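Local coordinates for protein glucose-6-phosphate 1-dehydrogenase (Kluyveromyces lactis, PDB 7E6I) that catalyses the NADP+-dependent oxidation of glucose 6-phosphate to 6-phosphogluconolactone, the first step of the oxidative pentose phosphate pathway, at residues Leu274-Pro279 with Phe321-Glu326; Glu55-Lys60 with Val84-Gly89; Lys187-Asn192 with Ile370-Asn375. One frame throughout, in Å; residues are numbered along the deposited sequence.

How the contacts relate
Contact 3 is the one that touches the substrate: residues 187-192 and 370-375 bring a lysine and a glutamine together on the phosphate of the bound glucose 6-phosphate. Along the chain, both segments of contact 1 fall between those of contact 3, and both pairs join a helical piece to the large mixed sheet or a loop leaving it. Their centres lie about 25 Å apart, with nearest atoms about 14 Å apart. Contact 2 comes earlier in the chain, in the Rossmann-type domain, beside the probable NADP+ site. Its centre is about 34 Å from that of contact 3 and about 48 Å from that of contact 1, which lies on the opposite side of the chain's centre.

Contact 1 of 3, residues Leu274-Pro279 with Phe321-Glu326; sequences LKAFSP and FKIANE
Phe277 and Ile323 both hold a gamma carbon anti to the carbonyl carbon, beside the backbone N (CG in Phe277, chi1 -87°; CG1 in Ile323, chi1 -55°), and Ile323 CG1 is thereby brought over the Phe277 ring. The two residues form an isolated antiparallel bridge, a non-hydrogen-bonded pair with Phe277 CA and Ile323 CA 4.2 Å apart, where the end of helix 263-276 meets the loop after strand 316-321. A backbone bond flanks the pair at each end. Ala324 N donates to Ala276 O over 2.8 Å, and Ser278 N donates to Lys322 O over 2.7 Å. The latter oxygen also receives a CA-H contact from Phe277. Water 1 extends the link, donating to Ser278 O and accepting from Lys322 N.

The CH-pi contact sets Ile323 CG1 3.8 Å from the centroid of the Phe277 ring and nearly on its normal. Ile323 CD1 reaches toward the CE1-CZ side of the same ring, while its CG2 packs on Ala276 CB. Leu442 of helix 433-451 touches both phenylalanines, Leu250 of helix 236-254 touches Phe277, and Phe321 and Ile323 pack on Ile333 of strand 333-338, which places this apolar cluster between those helices and the sheet. At the edge of the Phe277 ring, in an oblique pairing with planes 77° apart, Phe321 CD1 lies 3.8 Å from Phe277 CD2.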
loop_
_atom_site.group_PDB
_atom_site.type_symbol
_atom_site.label_atom_id
_atom_site.label_comp_id
_atom_site.label_asym_id
_atom_site.label_seq_id
_atom_site.Cartn_x
_atom_site.Cartn_y
_atom_site.Cartn_z
ATOM N N LEU A 274 8.747 -5.958 12.966
ATOM C CA LEU A 274 8.850 -7.059 12.017
ATOM C C LEU A 274 9.777 -8.153 12.539
ATOM O O LEU A 274 9.451 -9.340 12.469
ATOM C CB LEU A 274 9.340 -6.538 10.669
ATOM C CG LEU A 274 8.268 -5.885 9.801
ATOM C CD1 LEU A 274 8.873 -5.219 8.558
ATOM C CD2 LEU A 274 7.189 -6.901 9.426
ATOM N N LYS A 275 10.930 -7.775 13.092
ATOM C CA LYS A 275 11.859 -8.779 13.593
ATOM C C LYS A 275 11.317 -9.543 14.796
ATOM O O LYS A 275 11.844 -10.614 15.118
ATOM C CB LYS A 275 13.186 -8.122 13.961
ATOM C CG LYS A 275 13.903 -7.505 12.772
ATOM C CD LYS A 275 15.324 -7.135 13.128
ATOM C CE LYS A 275 15.962 -6.345 12.025
ATOM N NZ LYS A 275 17.432 -6.203 12.224
ATOM N N ALA A 276 10.304 -9.019 15.483
ATOM C CA ALA A 276 9.751 -9.714 16.635
ATOM C C ALA A 276 8.653 -10.697 16.266
ATOM O O ALA A 276 8.203 -11.455 17.135
ATOM C CB ALA A 276 9.202 -8.708 17.652
ATOM N N PHE A 277 8.203 -10.698 15.017
ATOM C CA PHE A 277 7.210 -11.666 14.581
ATOM C C PHE A 277 7.766 -13.076 14.734
ATOM O O PHE A 277 8.890 -13.358 14.308
ATOM C CB PHE A 277 6.842 -11.414 13.116
ATOM C CG PHE A 277 5.752 -10.406 12.915
ATOM C CD1 PHE A 277 5.957 -9.065 13.226
ATOM C CD2 PHE A 277 4.530 -10.788 12.378
ATOM C CE1 PHE A 277 4.969 -8.144 13.020
ATOM C CE2 PHE A 277 3.527 -9.863 12.177
ATOM C CZ PHE A 277 3.748 -8.543 12.494
ATOM N N SER A 278 6.984 -13.968 15.326
ATOM C CA SER A 278 7.371 -15.364 15.304
ATOM C C SER A 278 7.221 -15.891 13.881
ATOM O O SER A 278 6.515 -15.288 13.073
ATOM C CB SER A 278 6.498 -16.161 16.263
ATOM O OG SER A 278 6.862 -15.852 17.609
ATOM N N PRO A 279 7.879 -16.999 13.537
ATOM C CA PRO A 279 7.636 -17.601 12.220
ATOM C C PRO A 279 6.182 -18.028 12.088
ATOM O O PRO A 279 5.556 -18.469 13.056
ATOM C CB PRO A 279 8.572 -18.814 12.197
ATOM C CG PRO A 279 9.599 -18.553 13.245
ATOM C CD PRO A 279 8.911 -17.728 14.296
ATOM N N PHE A 321 -0.841 -14.773 13.208
ATOM C CA PHE A 321 0.477 -14.229 13.486
ATOM C C PHE A 321 0.654 -14.075 14.983
ATOM O O PHE A 321 -0.318 -13.895 15.725
ATOM C CB PHE A 321 0.675 -12.864 12.822
ATOM C CG PHE A 321 0.780 -12.926 11.332
ATOM C CD1 PHE A 321 2.016 -13.060 10.723
ATOM C CD2 PHE A 321 -0.354 -12.839 10.539
ATOM C CE1 PHE A 321 2.121 -13.110 9.347
ATOM C CE2 PHE A 321 -0.261 -12.894 9.163
ATOM C CZ PHE A 321 0.993 -13.024 8.564
ATOM N N LYS A 322 1.907 -14.130 15.418
ATOM C CA LYS A 322 2.251 -13.879 16.806
ATOM C C LYS A 322 3.495 -13.011 16.829
ATOM O O LYS A 322 4.440 -13.241 16.066
ATOM C CB LYS A 322 2.513 -15.172 17.575
ATOM C CG LYS A 322 1.258 -16.012 17.847
ATOM C CD LYS A 322 0.408 -15.431 19.021
ATOM C CE LYS A 322 -0.845 -16.302 19.322
ATOM N NZ LYS A 322 -0.758 -17.000 20.653
ATOM N N ILE A 323 3.493 -12.019 17.704
ATOM C CA ILE A 323 4.631 -11.131 17.869
ATOM C C ILE A 323 5.195 -11.359 19.260
ATOM O O ILE A 323 4.485 -11.198 20.261
ATOM C CB ILE A 323 4.236 -9.671 17.661
ATOM C CG1 ILE A 323 3.576 -9.497 16.297
ATOM C CG2 ILE A 323 5.450 -8.783 17.873
ATOM C CD1 ILE A 323 3.173 -8.065 16.016
ATOM N N ALA A 324 6.469 -11.730 19.326
ATOM C CA ALA A 324 7.078 -12.119 20.593
ATOM C C ALA A 324 7.819 -10.928 21.201
ATOM O O ALA A 324 9.041 -10.832 21.172
ATOM C CB ALA A 324 8.007 -13.308 20.379
ATOM N N ASN A 325 7.054 -9.988 21.747
ATOM C CA ASN A 325 7.665 -8.941 22.545
ATOM C C ASN A 325 6.739 -8.608 23.696
ATOM O O ASN A 325 5.674 -9.214 23.862
ATOM C CB ASN A 325 8.042 -7.701 21.711
ATOM C CG ASN A 325 6.848 -6.939 21.156
ATOM O OD1 ASN A 325 5.701 -7.094 21.604
ATOM N ND2 ASN A 325 7.126 -6.080 20.163
ATOM N N GLU A 326 7.152 -7.621 24.492
ATOM C CA GLU A 326 6.458 -7.335 25.738
ATOM C C GLU A 326 5.039 -6.818 25.500
ATOM O O GLU A 326 4.120 -7.142 26.271
ATOM C CB GLU A 326 7.261 -6.334 26.554
ATOM C CG GLU A 326 6.615 -6.029 27.876
ATOM C CD GLU A 326 7.613 -5.548 28.894
ATOM O OE1 GLU A 326 8.017 -4.361 28.813
ATOM O OE2 GLU A 326 7.987 -6.362 29.769
HETATM O O HOH W 1 3.842 -15.228 13.251
#

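Contact 2 of 3, residues Glu55-Lys60 with Val84-Gly89; sequences EDLREK and VSYHAG
In the Rossmann-type NADP-binding domain, Leu57 and Arg58 of helix 54-61 meet Val84, Ser85 and Tyr86 of strand 84-88, the outermost strand on this side of the parallel sheet. The helix is the first of two, with 74-83, in the beta-alpha-beta crossover from strand 43-48 to its parallel neighbour 84-88. The short axes of helix and strand approach to 7.5 Å, with their directions 125° apart.

Leu57 supplies the apolar part. Its CG is anti to the backbone N (chi1 -172°), and Leu57 CD2 lies 3.6 Å from Val84 CG1, the two side chains crossing at about a right angle. Leu57 CD2 also comes within 3.5 Å of Ser85 O and lies at the edge of the Tyr86 ring, in its plane, 4.0 Å from Tyr86 CD1.

Arg58, extended from CG to NE, grips a single backbone oxygen side-on with two nitrogens. Arg58 NE donates to Val84 O over 3.0 Å and NH2 to the same atom over 2.9 Å, both bonds noticeably bent and the oxygen somewhat out of the guanidinium plane. NE has a further weak bond to Leu81 O. A long salt bridge joins Arg58 NH1 to Glu55 OE1 one turn earlier. An alanine in place of Arg58 would probably leave Val84 O without these two donors.

Tyr86 OH bonds to Ser50 O, and Tyr86 N to Asn54 OD1. Phe26 of helix 19-34 touches both Leu57 and Val84, while Val84 also packs on Ile44 of strand 43-48.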
loop_
_atom_site.group_PDB
_atom_site.type_symbol
_atom_site.label_atom_id
_atom_site.label_comp_id
_atom_site.label_asym_id
_atom_site.label_seq_id
_atom_site.Cartn_x
_atom_site.Cartn_y
_atom_site.Cartn_z
ATOM N N GLU A 55 2.373 15.887 -28.323
ATOM C CA GLU A 55 0.926 15.856 -28.481
ATOM C C GLU A 55 0.362 14.499 -28.083
ATOM O O GLU A 55 -0.675 14.421 -27.410
ATOM C CB GLU A 55 0.563 16.193 -29.931
ATOM C CG GLU A 55 0.105 17.632 -30.144
ATOM C CD GLU A 55 -0.937 18.067 -29.121
ATOM O OE1 GLU A 55 -0.559 18.635 -28.063
ATOM O OE2 GLU A 55 -2.141 17.833 -29.375
ATOM N N ASP A 56 1.034 13.419 -28.486
ATOM C CA ASP A 56 0.526 12.085 -28.192
ATOM C C ASP A 56 0.451 11.849 -26.690
ATOM O O ASP A 56 -0.577 11.398 -26.171
ATOM C CB ASP A 56 1.405 11.030 -28.860
ATOM C CG ASP A 56 1.496 11.208 -30.362
ATOM O OD1 ASP A 56 2.634 11.232 -30.884
ATOM O OD2 ASP A 56 0.436 11.312 -31.019
ATOM N N LEU A 57 1.535 12.155 -25.973
ATOM C CA LEU A 57 1.549 11.977 -24.525
ATOM C C LEU A 57 0.431 12.771 -23.858
ATOM O O LEU A 57 -0.363 12.221 -23.088
ATOM C CB LEU A 57 2.906 12.391 -23.959
ATOM C CG LEU A 57 3.074 12.059 -22.475
ATOM C CD1 LEU A 57 2.808 10.579 -22.240
ATOM C CD2 LEU A 57 4.449 12.467 -21.965
ATOM N N ARG A 58 0.366 14.078 -24.140
ATOM C CA ARG A 58 -0.645 14.928 -23.516
ATOM C C ARG A 58 -2.048 14.414 -23.797
ATOM O O ARG A 58 -2.891 14.362 -22.893
ATOM C CB ARG A 58 -0.501 16.368 -24.006
ATOM C CG ARG A 58 0.811 17.017 -23.627
ATOM C CD ARG A 58 1.135 18.173 -24.537
ATOM N NE ARG A 58 2.410 18.804 -24.206
ATOM C CZ ARG A 58 3.104 19.553 -25.056
ATOM N NH1 ARG A 58 2.640 19.752 -26.282
ATOM N NH2 ARG A 58 4.258 20.105 -24.687
ATOM N N GLU A 59 -2.317 14.020 -25.038
ATOM C CA GLU A 59 -3.647 13.531 -25.364
ATOM C C GLU A 59 -3.877 12.133 -24.827
ATOM O O GLU A 59 -5.029 11.742 -24.629
ATOM C CB GLU A 59 -3.872 13.567 -26.875
ATOM C CG GLU A 59 -3.839 14.974 -27.467
ATOM C CD GLU A 59 -5.029 15.833 -27.045
ATOM O OE1 GLU A 59 -6.070 15.270 -26.630
ATOM O OE2 GLU A 59 -4.927 17.077 -27.143
ATOM N N LYS A 60 -2.812 11.378 -24.580
ATOM C CA LYS A 60 -2.968 10.047 -24.005
ATOM C C LYS A 60 -3.414 10.122 -22.545
ATOM O O LYS A 60 -4.195 9.282 -22.083
ATOM C CB LYS A 60 -1.655 9.274 -24.138
ATOM C CG LYS A 60 -1.784 7.760 -24.135
ATOM C CD LYS A 60 -0.409 7.102 -24.278
ATOM C CE LYS A 60 -0.487 5.751 -24.994
ATOM N NZ LYS A 60 -0.556 4.603 -24.033
ATOM N N VAL A 84 4.320 19.252 -19.758
ATOM C CA VAL A 84 4.644 17.861 -20.032
ATOM C C VAL A 84 5.212 17.757 -21.437
ATOM O O VAL A 84 4.684 18.363 -22.379
ATOM C CB VAL A 84 3.391 16.982 -19.886
ATOM C CG1 VAL A 84 3.604 15.646 -20.541
ATOM C CG2 VAL A 84 3.030 16.831 -18.427
ATOM N N SER A 85 6.289 16.989 -21.582
ATOM C CA SER A 85 6.904 16.723 -22.872
ATOM C C SER A 85 7.326 15.260 -22.912
ATOM O O SER A 85 7.243 14.550 -21.906
ATOM C CB SER A 85 8.093 17.652 -23.123
ATOM O OG SER A 85 9.253 17.168 -22.479
ATOM N N TYR A 86 7.787 14.812 -24.091
ATOM C CA TYR A 86 8.129 13.413 -24.331
ATOM C C TYR A 86 9.493 13.281 -24.998
ATOM O O TYR A 86 9.852 14.062 -25.883
ATOM C CB TYR A 86 7.082 12.717 -25.204
ATOM C CG TYR A 86 7.272 11.209 -25.340
ATOM C CD1 TYR A 86 6.527 10.324 -24.564
ATOM C CD2 TYR A 86 8.179 10.670 -26.257
ATOM C CE1 TYR A 86 6.685 8.949 -24.692
ATOM C CE2 TYR A 86 8.345 9.291 -26.388
ATOM C CZ TYR A 86 7.595 8.435 -25.605
ATOM O OH TYR A 86 7.746 7.066 -25.722
ATOM N N HIS A 87 10.244 12.272 -24.565
ATOM C CA HIS A 87 11.474 11.882 -25.224
ATOM C C HIS A 87 11.444 10.377 -25.402
ATOM O O HIS A 87 11.134 9.647 -24.457
ATOM C CB HIS A 87 12.716 12.295 -24.431
ATOM C CG HIS A 87 13.996 12.016 -25.157
ATOM N ND1 HIS A 87 14.493 12.850 -26.137
ATOM C CD2 HIS A 87 14.859 10.977 -25.072
ATOM C CE1 HIS A 87 15.616 12.342 -26.613
ATOM N NE2 HIS A 87 15.858 11.204 -25.987
ATOM N N ALA A 88 11.757 9.919 -26.610
ATOM C CA ALA A 88 11.781 8.498 -26.927
ATOM C C ALA A 88 13.206 7.958 -26.896
ATOM O O ALA A 88 14.173 8.670 -27.186
ATOM C CB ALA A 88 11.161 8.236 -28.300
ATOM N N GLY A 89 13.326 6.682 -26.556
ATOM C CA GLY A 89 14.616 6.049 -26.498
ATOM C C GLY A 89 14.537 4.712 -25.804
ATOM O O GLY A 89 13.585 4.419 -25.073
#

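Contact 3 of 3, residues Lys187-Asn192 with Ile370-Asn375; sequences KEMVKN and IRIQPN. With BG6 (6-O-phosphono-beta-D-glucopyranose), chain B.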
loop_
_atom_site.group_PDB
_atom_site.type_symbol
_atom_site.label_atom_id
_atom_site.label_comp_id
_atom_site.label_asym_id
_atom_site.label_seq_id
_atom_site.Cartn_x
_atom_site.Cartn_y
_atom_site.Cartn_z
ATOM N N LYS A 187 -2.602 6.237 1.645
ATOM C CA LYS A 187 -4.032 6.376 1.898
ATOM C C LYS A 187 -4.275 7.173 3.171
ATOM O O LYS A 187 -3.590 6.987 4.180
ATOM C CB LYS A 187 -4.688 5.004 2.021
ATOM C CG LYS A 187 -4.707 4.197 0.734
ATOM C CD LYS A 187 -5.458 2.886 0.920
ATOM C CE LYS A 187 -5.319 2.002 -0.310
ATOM N NZ LYS A 187 -6.374 2.258 -1.346
ATOM N N GLU A 188 -5.272 8.061 3.120
ATOM C CA GLU A 188 -5.486 9.021 4.198
ATOM C C GLU A 188 -5.609 8.319 5.542
ATOM O O GLU A 188 -4.916 8.665 6.500
ATOM C CB GLU A 188 -6.731 9.857 3.899
ATOM C CG GLU A 188 -7.265 10.661 5.067
ATOM C CD GLU A 188 -6.381 11.853 5.453
ATOM O OE1 GLU A 188 -5.497 12.241 4.656
ATOM O OE2 GLU A 188 -6.577 12.405 6.566
ATOM N N MET A 189 -6.449 7.286 5.618
ATOM C CA MET A 189 -6.687 6.654 6.910
ATOM C C MET A 189 -5.485 5.836 7.368
ATOM O O MET A 189 -5.240 5.724 8.573
ATOM C CB MET A 189 -7.948 5.789 6.858
ATOM C CG MET A 189 -8.408 5.283 8.222
ATOM S SD MET A 189 -9.078 6.585 9.297
ATOM C CE MET A 189 -10.007 7.528 8.109
ATOM N N VAL A 190 -4.714 5.262 6.442
ATOM C CA VAL A 190 -3.483 4.616 6.872
ATOM C C VAL A 190 -2.537 5.641 7.497
ATOM O O VAL A 190 -1.898 5.368 8.522
ATOM C CB VAL A 190 -2.829 3.861 5.700
ATOM C CG1 VAL A 190 -1.512 3.217 6.148
ATOM C CG2 VAL A 190 -3.780 2.796 5.176
ATOM N N LYS A 191 -2.463 6.853 6.917
ATOM C CA LYS A 191 -1.569 7.886 7.442
ATOM C C LYS A 191 -2.005 8.420 8.804
ATOM O O LYS A 191 -1.167 8.945 9.540
ATOM C CB LYS A 191 -1.444 9.045 6.448
ATOM C CG LYS A 191 -0.694 8.679 5.173
ATOM C CD LYS A 191 -0.325 9.917 4.341
ATOM C CE LYS A 191 -1.551 10.579 3.715
ATOM N NZ LYS A 191 -1.252 11.979 3.280
ATOM N N ASN A 192 -3.277 8.291 9.171
ATOM C CA ASN A 192 -3.717 8.731 10.490
ATOM C C ASN A 192 -3.379 7.755 11.620
ATOM O O ASN A 192 -3.543 8.125 12.788
ATOM C CB ASN A 192 -5.233 8.944 10.499
ATOM C CG ASN A 192 -5.694 9.981 9.494
ATOM O OD1 ASN A 192 -4.993 10.950 9.214
ATOM N ND2 ASN A 192 -6.894 9.787 8.957
ATOM N N ILE A 370 -11.544 0.447 12.389
ATOM C CA ILE A 370 -11.028 1.530 11.558
ATOM C C ILE A 370 -11.246 1.121 10.107
ATOM O O ILE A 370 -10.599 0.185 9.624
ATOM C CB ILE A 370 -9.542 1.801 11.840
ATOM C CG1 ILE A 370 -9.334 2.057 13.333
ATOM C CG2 ILE A 370 -9.022 2.962 11.003
ATOM C CD1 ILE A 370 -7.920 1.884 13.757
ATOM N N ARG A 371 -12.173 1.785 9.409
ATOM C CA ARG A 371 -12.377 1.509 7.992
ATOM C C ARG A 371 -11.419 2.355 7.168
ATOM O O ARG A 371 -11.486 3.587 7.199
ATOM C CB ARG A 371 -13.808 1.771 7.523
ATOM C CG ARG A 371 -14.092 1.020 6.203
ATOM C CD ARG A 371 -15.544 0.928 5.864
ATOM N NE ARG A 371 -16.059 -0.412 6.101
ATOM C CZ ARG A 371 -17.349 -0.668 6.290
ATOM N NH1 ARG A 371 -18.216 0.341 6.263
ATOM N NH2 ARG A 371 -17.780 -1.914 6.517
ATOM N N ILE A 372 -10.551 1.691 6.412
ATOM C CA ILE A 372 -9.654 2.425 5.533
ATOM C C ILE A 372 -10.358 2.794 4.240
ATOM O O ILE A 372 -10.184 3.901 3.718
ATOM C CB ILE A 372 -8.389 1.598 5.288
ATOM C CG1 ILE A 372 -7.549 1.594 6.559
ATOM C CG2 ILE A 372 -7.623 2.116 4.064
ATOM C CD1 ILE A 372 -7.051 0.251 6.906
ATOM N N GLN A 373 -11.184 1.891 3.725
ATOM C CA GLN A 373 -11.916 2.123 2.492
ATOM C C GLN A 373 -13.035 1.101 2.422
ATOM O O GLN A 373 -12.869 -0.018 2.916
ATOM C CB GLN A 373 -10.990 2.013 1.273
ATOM C CG GLN A 373 -10.537 0.609 0.935
ATOM C CD GLN A 373 -9.433 0.614 -0.118
ATOM O OE1 GLN A 373 -8.616 1.534 -0.167
ATOM N NE2 GLN A 373 -9.406 -0.411 -0.964
ATOM N N PRO A 374 -14.187 1.445 1.819
ATOM C CA PRO A 374 -14.503 2.721 1.162
ATOM C C PRO A 374 -14.727 3.952 2.045
ATOM O O PRO A 374 -14.126 4.986 1.753
ATOM C CB PRO A 374 -15.793 2.416 0.399
ATOM C CG PRO A 374 -16.248 1.089 0.860
ATOM C CD PRO A 374 -15.076 0.363 1.366
ATOM N N ASN A 375 -15.577 3.914 3.062
ATOM C CA ASN A 375 -15.986 5.167 3.694
ATOM C C ASN A 375 -15.181 5.369 4.971
ATOM O O ASN A 375 -15.647 5.076 6.067
ATOM C CB ASN A 375 -17.480 5.170 3.982
ATOM C CG ASN A 375 -18.298 4.651 2.820
ATOM O OD1 ASN A 375 -18.369 5.291 1.767
ATOM N ND2 ASN A 375 -18.925 3.483 3.000
HETATM C C1 BG6 B . -2.750 -4.255 -5.820
HETATM C C2 BG6 B . -3.148 -5.713 -6.048
HETATM O O1 BG6 B . -1.521 -4.112 -5.227
HETATM O O5 BG6 B . -3.753 -3.611 -4.909
HETATM C C3 BG6 B . -4.532 -5.822 -6.586
HETATM O O2 BG6 B . -2.234 -6.371 -6.937
HETATM C C4 BG6 B . -5.522 -5.193 -5.662
HETATM O O3 BG6 B . -4.904 -7.219 -6.737
HETATM C C5 BG6 B . -5.148 -3.736 -5.387
HETATM O O4 BG6 B . -6.824 -5.288 -6.253
HETATM C C6 BG6 B . -6.003 -3.093 -4.330
HETATM O O6 BG6 B . -5.551 -1.762 -4.158
HETATM P P BG6 B . -6.670 -0.607 -3.743
HETATM O O1P BG6 B . -7.316 -1.219 -2.515
HETATM O O2P BG6 B . -7.631 -0.430 -4.889
HETATM O O3P BG6 B . -6.042 0.753 -3.442
HETATM O O HOH W 2 -8.022 5.900 3.395
#
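Met189 and Val190 close the tight, buried part of this contact against Ile370 and Ile372. The Met189 chain, with CG anti to the backbone N (chi1 -170°), puts that carbon 3.7 Å from Ile370 CG2 and equally near Arg371 O. Val190 CG2 meets Ile372 CG2 at 4.1 Å; Lys187 CD also touches Ile372 CG2, the two side chains crossing at about a right angle. Where the backbones come closest, at Met189 and Ile372, water 2 bridges them, accepting from Met189 N and donating to Ile372 O.

Helix 188-191 follows the DHYLGK signature of the family, whose lysine, Lys187, occupies the N-cap position; across the contact, strand 367-373 ends in a classic beta bulge, with Ile372 and Gln373 both facing Val346. This end is the looser side, polar and only partly buried, facing the substrate. Lys187 bends at its last torsion (chi4 -88°), and NZ donates to Gln373 OE1 over 2.6 Å, in the amide plane on a lone pair, and to O3P of the phosphate over 2.6 Å. The other end of the same amide, Gln373 NE2, donates to O1P over 2.7 Å. Tyr184 adds a cation-pi contact to Lys187.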